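Local coordinates for D-threo-3-hydroxyaspartate dehydratase (Delftia, PDB 3WQC), which catalyses the pyridoxal phosphate-dependent deamination of D-threo-3-hydroxyaspartate to oxaloacetate and ammonium, and also dehydrates D-serine and two other 3-hydroxyaspartate stereoisomers, at the interface of chains A and B. Numbering follows the deposited sequence. Chains: chain A/B, D-threo-3-hydroxyaspartate dehydratase.

Contact 1: the interface of chains A and B. Residues chain A 94-95, 150-152; chain B 328, 330-331.
A:Arg151 leaves its backbone with CG anti to the N (chi1 -165°) and bends at chi3 (70°), which turns the guanidinium over B:His331, whose CG stands anti to its own carbonyl carbon. In this DSD1-family enzyme, built from an alanine racemase-like domain and a putative serine dehydratase domain, A:Arg151 also belongs to the pyridoxal phosphate pocket, and here it meets the other chain of the deposited dimer. The two flat groups are stacked, their planes only 13° apart, and A:Arg151 NE sits 3.4 Å from the centroid of the B:His331 imidazole, a cation-pi arrangement. A:Arg151 CD lies against CG of the same ring. The outer branch A:Arg151 NH1 donates to the side-chain carbonyl OD1 of B:Asn328 at 2.9 Å; the acceptor lies near the guanidinium plane, whereas the amide is turned steeply to it. B:Asn328 OD1 accepts a second bond, from A:His150 NE2 at 2.8 Å. This one comes tip to tip onto a lone pair in the carbonyl plane, yet it is bent, well short of straight at the hydrogen, and OD1 lies well out of the imidazole plane. Water 2 links OD1 to the backbone O of A:His150 as well. At the edge of the ring, B:His331 NE2 meets water 1 at 2.8 Å, and this water reaches the hydroxyl OG of A:Ser152. The methyls of A:Val95 lie over the opposite face of the imidazole, toward its CE1/NE2 rim, A:Val95 CG2 3.9 Å from B:His331 CE1.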
ATOM      1  N   ALA A  94      -8.706 -11.175 -15.233  1.00 12.74           N
ATOM      2  CA  ALA A  94      -7.606 -12.172 -15.383  1.00 13.87           C
ATOM      3  C   ALA A  94      -7.087 -12.595 -13.978  1.00 13.77           C
ATOM      4  O   ALA A  94      -5.859 -12.613 -13.763  1.00 15.89           O
ATOM      5  CB  ALA A  94      -6.503 -11.666 -16.287  1.00 15.06           C
ATOM      6  N   VAL A  95      -7.979 -13.079 -13.111  1.00 14.58           N
ATOM      7  CA  VAL A  95      -7.657 -13.671 -11.816  1.00 14.64           C
ATOM      8  C   VAL A  95      -8.553 -14.885 -11.704  1.00 14.09           C
ATOM      9  O   VAL A  95      -9.787 -14.734 -11.887  1.00 15.49           O
ATOM     10  CB  VAL A  95      -7.910 -12.694 -10.645  1.00 13.92           C
ATOM     11  CG1 VAL A  95      -7.686 -13.423  -9.299  1.00 16.51           C
ATOM     12  CG2 VAL A  95      -7.013 -11.464 -10.792  1.00 16.06           C
ATOM     13  N   HIS A 150       5.255 -19.533 -12.466  1.00 23.12           N
ATOM     14  CA  HIS A 150       5.201 -18.310 -11.663  1.00 23.07           C
ATOM     15  C   HIS A 150       4.058 -18.300 -10.670  1.00 19.59           C
ATOM     16  O   HIS A 150       4.218 -17.910  -9.497  1.00 22.71           O
ATOM     17  CB  HIS A 150       4.997 -17.122 -12.667  1.00 22.50           C
ATOM     18  CG  HIS A 150       4.878 -15.804 -12.031  1.00 20.64           C
ATOM     19  ND1 HIS A 150       5.914 -15.233 -11.294  1.00 25.24           N
ATOM     20  CD2 HIS A 150       3.807 -14.880 -12.012  1.00 23.33           C
ATOM     21  CE1 HIS A 150       5.475 -14.009 -10.810  1.00 26.83           C
ATOM     22  NE2 HIS A 150       4.212 -13.804 -11.262  1.00 27.64           N
ATOM     23  N   ARG A 151       2.883 -18.761 -11.098  1.00 20.38           N
ATOM     24  CA  ARG A 151       1.690 -18.426 -10.309  1.00 19.70           C
ATOM     25  C   ARG A 151       0.540 -19.428 -10.627  1.00 18.90           C
ATOM     26  O   ARG A 151       0.755 -20.654 -10.369  1.00 21.52           O
ATOM     27  CB  ARG A 151       1.287 -16.926 -10.538  1.00 19.09           C
ATOM     28  CG  ARG A 151       0.288 -16.408  -9.497  1.00 21.51           C
ATOM     29  CD  ARG A 151       0.226 -14.882  -9.687  1.00 19.94           C
ATOM     30  NE  ARG A 151      -0.449 -14.555 -10.965  1.00 16.59           N
ATOM     31  CZ  ARG A 151      -0.439 -13.306 -11.522  1.00 17.97           C
ATOM     32  NH1 ARG A 151       0.400 -12.348 -10.969  1.00 20.05           N
ATOM     33  NH2 ARG A 151      -1.223 -13.005 -12.622  1.00 17.29           N
ATOM     34  N   SER A 152      -0.590 -18.979 -11.181  1.00 20.55           N
ATOM     35  CA  SER A 152      -1.746 -19.841 -11.468  1.00 19.65           C
ATOM     36  C   SER A 152      -1.598 -20.540 -12.799  1.00 18.27           C
ATOM     37  O   SER A 152      -0.694 -20.265 -13.634  1.00 21.06           O
ATOM     38  CB  SER A 152      -3.085 -19.105 -11.471  1.00 21.79           C
ATOM     39  OG  SER A 152      -3.254 -18.450 -10.249  1.00 29.12           O
TER
ATOM     40  N   ASN B 328       1.596 -11.534  -5.361  1.00 15.36           N
ATOM     41  CA  ASN B 328       1.537 -10.604  -6.445  1.00 15.16           C
ATOM     42  C   ASN B 328       0.362  -9.638  -6.156  1.00 13.17           C
ATOM     43  O   ASN B 328      -0.190  -9.686  -5.064  1.00 13.66           O
ATOM     44  CB  ASN B 328       1.418 -11.317  -7.810  1.00 17.18           C
ATOM     45  CG  ASN B 328       2.733 -12.024  -8.248  1.00 20.75           C
ATOM     46  OD1 ASN B 328       2.694 -12.713  -9.207  1.00 25.03           O
ATOM     47  ND2 ASN B 328       3.860 -11.787  -7.602  1.00 20.79           N
ATOM     48  N   GLU B 330      -2.917  -9.210  -6.881  1.00 12.87           N
ATOM     49  CA  GLU B 330      -4.213  -9.719  -6.414  1.00 12.95           C
ATOM     50  C   GLU B 330      -4.189 -11.247  -6.136  1.00 15.13           C
ATOM     51  O   GLU B 330      -5.254 -11.846  -6.015  1.00 18.93           O
ATOM     52  CB  GLU B 330      -5.324  -9.397  -7.443  1.00 13.54           C
ATOM     53  CG  GLU B 330      -5.629  -7.890  -7.484  1.00 12.13           C
ATOM     54  CD  GLU B 330      -6.242  -7.296  -6.184  1.00 13.80           C
ATOM     55  OE1 GLU B 330      -6.855  -8.007  -5.322  1.00 14.58           O
ATOM     56  OE2 GLU B 330      -6.147  -6.021  -6.034  1.00 14.29           O
ATOM     57  N   HIS B 331      -3.001 -11.828  -6.032  1.00 13.86           N
ATOM     58  CA  HIS B 331      -2.861 -13.275  -5.743  1.00 14.28           C
ATOM     59  C   HIS B 331      -1.891 -13.392  -4.616  1.00 14.26           C
ATOM     60  O   HIS B 331      -0.772 -12.808  -4.671  1.00 16.74           O
ATOM     61  CB  HIS B 331      -2.147 -13.995  -6.925  1.00 15.47           C
ATOM     62  CG  HIS B 331      -2.856 -13.989  -8.242  1.00 14.71           C
ATOM     63  ND1 HIS B 331      -2.924 -12.918  -9.058  1.00 17.47           N
ATOM     64  CD2 HIS B 331      -3.503 -15.042  -8.911  1.00 19.46           C
ATOM     65  CE1 HIS B 331      -3.601 -13.241 -10.190  1.00 18.77           C
ATOM     66  NE2 HIS B 331      -3.921 -14.557 -10.111  1.00 17.30           N
TER
HETATM   67  O   HOH W   1      -5.148 -16.481 -11.710  1.00 20.23           O
HETATM   68  O   HOH W   2       3.794 -15.388  -8.026  1.00 36.99           O

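Contact 2: the interface of chains A and B. Residues chain A 56, 75-76, 95, 390; chain B 21, 291-292, 330.
A:Trp390, the C-terminal residue, lays one face of its indole under B:Pro21 and turns its edge to B:Glu330 and B:Met291 at the subunit interface of the deposited dimer. A direct hydrogen bond runs from A:Trp390 NE1 to carboxylate OE1 of B:Glu330, 2.9 Å long and nearly straight at 167°. OE1 lies in the indole plane and is approached on its syn side, although the carboxylate is turned 71° from the ring. A bend at chi2 (-65°) of B:Glu330 helps carry the carboxylate to this edge. Water-mediated contacts engage the other oxygen: water 3 is 2.6 Å from B:Glu330 OE2 and also contacts the side-chain amine NZ of A:Lys56 and the hydroxyl OG of A:Ser75, each at 2.8 Å. A:Lys56 NZ and B:Glu330 OE2 are 4.3 Å apart, so this opposite-charge pair is bridged by water, and the lysine may still favour the ionised carboxylate. In the apolar packing, B:Pro21, which follows a cis peptide bond, lays CG and CD over one indole face, B:Pro21 CD 3.6 Å from the centroid of the A:Trp390 five-membered ring. An alanine at A:Trp390 would probably leave OE1 of B:Glu330 without its indole donor and open a gap beside B:Pro21. The methyl CG2 of A:Thr76 lies 3.7 Å from CD of B:Glu330, and B:Met291 CG packs 3.8 Å from A:Trp390 CZ2. At the far rim, A:Trp390 CH2 lies 3.4 Å from the backbone O of B:Met291, in helix 290-293.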
ATOM      1  N   LYS A  56      -5.681   1.948 -12.982  1.00  9.67           N
ATOM      2  CA  LYS A  56      -7.089   2.000 -12.554  1.00  9.64           C
ATOM      3  C   LYS A  56      -7.689   3.411 -12.803  1.00 10.11           C
ATOM      4  O   LYS A  56      -8.496   3.887 -11.992  1.00 10.77           O
ATOM      5  CB  LYS A  56      -7.295   1.539 -11.108  1.00 10.52           C
ATOM      6  CG  LYS A  56      -6.733   0.137 -10.928  1.00 11.10           C
ATOM      7  CD  LYS A  56      -7.193  -0.408  -9.572  1.00 11.42           C
ATOM      8  CE  LYS A  56      -6.398  -1.690  -9.207  1.00 11.66           C
ATOM      9  NZ  LYS A  56      -6.961  -2.204  -7.923  1.00 12.76           N
ATOM     10  N   SER A  75      -7.922  -6.615 -12.805  1.00 10.99           N
ATOM     11  CA  SER A  75      -7.495  -7.484 -11.725  1.00 11.29           C
ATOM     12  C   SER A  75      -8.565  -7.716 -10.641  1.00 11.73           C
ATOM     13  O   SER A  75      -8.326  -8.496  -9.708  1.00 13.12           O
ATOM     14  CB  SER A  75      -6.173  -7.008 -11.069  1.00 12.99           C
ATOM     15  OG  SER A  75      -6.436  -5.828 -10.275  1.00 12.80           O
ATOM     16  N   THR A  76      -9.683  -6.995 -10.724  1.00 11.39           N
ATOM     17  CA  THR A  76     -10.771  -7.082  -9.748  1.00 12.37           C
ATOM     18  C   THR A  76     -12.074  -6.789 -10.505  1.00 11.73           C
ATOM     19  O   THR A  76     -12.081  -6.070 -11.530  1.00 11.74           O
ATOM     20  CB  THR A  76     -10.629  -5.965  -8.634  1.00 12.00           C
ATOM     21  OG1 THR A  76     -10.640  -4.649  -9.234  1.00 13.26           O
ATOM     22  CG2 THR A  76      -9.341  -6.137  -7.830  1.00 12.84           C
ATOM     23  N   VAL A  95      -7.979 -13.079 -13.111  1.00 14.58           N
ATOM     24  CA  VAL A  95      -7.657 -13.671 -11.816  1.00 14.64           C
ATOM     25  C   VAL A  95      -8.553 -14.885 -11.704  1.00 14.09           C
ATOM     26  O   VAL A  95      -9.787 -14.734 -11.887  1.00 15.49           O
ATOM     27  CB  VAL A  95      -7.910 -12.694 -10.645  1.00 13.92           C
ATOM     28  CG1 VAL A  95      -7.686 -13.423  -9.299  1.00 16.51           C
ATOM     29  CG2 VAL A  95      -7.013 -11.464 -10.792  1.00 16.06           C
ATOM     30  N   TRP A 390     -12.028  -2.778  -3.419  1.00 12.37           N
ATOM     31  CA  TRP A 390     -12.659  -3.937  -4.085  1.00 12.62           C
ATOM     32  C   TRP A 390     -14.128  -3.764  -4.118  1.00 16.77           C
ATOM     33  O   TRP A 390     -14.722  -2.905  -3.404  1.00 22.15           O
ATOM     34  CB  TRP A 390     -12.334  -5.252  -3.293  1.00 13.74           C
ATOM     35  CG  TRP A 390     -10.886  -5.579  -3.374  1.00 12.55           C
ATOM     36  CD1 TRP A 390     -10.252  -6.431  -4.273  1.00 12.62           C
ATOM     37  CD2 TRP A 390      -9.822  -5.025  -2.528  1.00 12.67           C
ATOM     38  NE1 TRP A 390      -8.883  -6.412  -4.103  1.00 13.43           N
ATOM     39  CE2 TRP A 390      -8.573  -5.587  -3.033  1.00 12.09           C
ATOM     40  CE3 TRP A 390      -9.788  -4.155  -1.407  1.00 12.84           C
ATOM     41  CZ2 TRP A 390      -7.338  -5.314  -2.430  1.00 12.00           C
ATOM     42  CZ3 TRP A 390      -8.526  -3.828  -0.852  1.00 14.03           C
ATOM     43  CH2 TRP A 390      -7.329  -4.362  -1.382  1.00 12.95           C
ATOM     44  OXT TRP A 390     -14.786  -4.585  -4.824  1.00 16.09           O
TER
ATOM     45  N   PRO B  21     -10.894  -9.657  -0.930  1.00 13.77           N
ATOM     46  CA  PRO B  21     -10.419  -9.526   0.468  1.00 13.88           C
ATOM     47  C   PRO B  21     -11.148  -8.420   1.249  1.00 14.08           C
ATOM     48  O   PRO B  21     -11.662  -7.481   0.633  1.00 15.48           O
ATOM     49  CB  PRO B  21      -8.913  -9.122   0.294  1.00 14.95           C
ATOM     50  CG  PRO B  21      -8.908  -8.380  -1.018  1.00 16.08           C
ATOM     51  CD  PRO B  21      -9.970  -9.045  -1.914  1.00 15.20           C
ATOM     52  N   MET B 291      -1.797  -6.178  -2.846  1.00 11.56           N
ATOM     53  CA  MET B 291      -2.716  -5.015  -2.812  1.00 11.08           C
ATOM     54  C   MET B 291      -3.600  -5.092  -1.551  1.00 12.03           C
ATOM     55  O   MET B 291      -3.977  -4.052  -1.031  1.00 15.45           O
ATOM     56  CB  MET B 291      -3.595  -4.979  -4.066  1.00 11.85           C
ATOM     57  CG  MET B 291      -4.434  -3.672  -4.223  1.00 14.05           C
ATOM     58  SD  MET B 291      -3.385  -2.182  -4.366  1.00 13.91           S
ATOM     59  CE  MET B 291      -2.850  -2.382  -6.082  1.00 15.70           C
ATOM     60  N   ALA B 292      -3.925  -6.285  -1.037  1.00 10.87           N
ATOM     61  CA  ALA B 292      -4.661  -6.404   0.229  1.00 11.63           C
ATOM     62  C   ALA B 292      -3.709  -6.306   1.407  1.00 11.47           C
ATOM     63  O   ALA B 292      -4.006  -5.611   2.410  1.00 13.95           O
ATOM     64  CB  ALA B 292      -5.390  -7.738   0.273  1.00 13.77           C
ATOM     65  N   GLU B 330      -2.917  -9.210  -6.881  1.00 12.87           N
ATOM     66  CA  GLU B 330      -4.213  -9.719  -6.414  1.00 12.95           C
ATOM     67  C   GLU B 330      -4.189 -11.247  -6.136  1.00 15.13           C
ATOM     68  O   GLU B 330      -5.254 -11.846  -6.015  1.00 18.93           O
ATOM     69  CB  GLU B 330      -5.324  -9.397  -7.443  1.00 13.54           C
ATOM     70  CG  GLU B 330      -5.629  -7.890  -7.484  1.00 12.13           C
ATOM     71  CD  GLU B 330      -6.242  -7.296  -6.184  1.00 13.80           C
ATOM     72  OE1 GLU B 330      -6.855  -8.007  -5.322  1.00 14.58           O
ATOM     73  OE2 GLU B 330      -6.147  -6.021  -6.034  1.00 14.29           O
TER
HETATM   74  O   HOH W   3      -5.421  -4.573  -8.036  1.00 12.44           O

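Contact 1 and contact 2 are neighbouring patches of one two-fold interface, their C-alpha centres about 10 Å apart. They share A:Val95 and B:Glu330, and B:Glu330 is followed directly by B:His331, so one short stretch of chain B, after strand 322-327, serves both. On chain A, apart from the shared A:Val95 after strand 90-93, contact 1 uses the loop before strand 154-155, and contact 2 the residues just after strand 72-74, A:Lys56 and the C-terminus. Contact 1 also adjoins the cofactor pocket through A:Ala94 and A:Arg151. The protein is a monomer, so the pairing may arise in the crystal; the structure alone does not settle this.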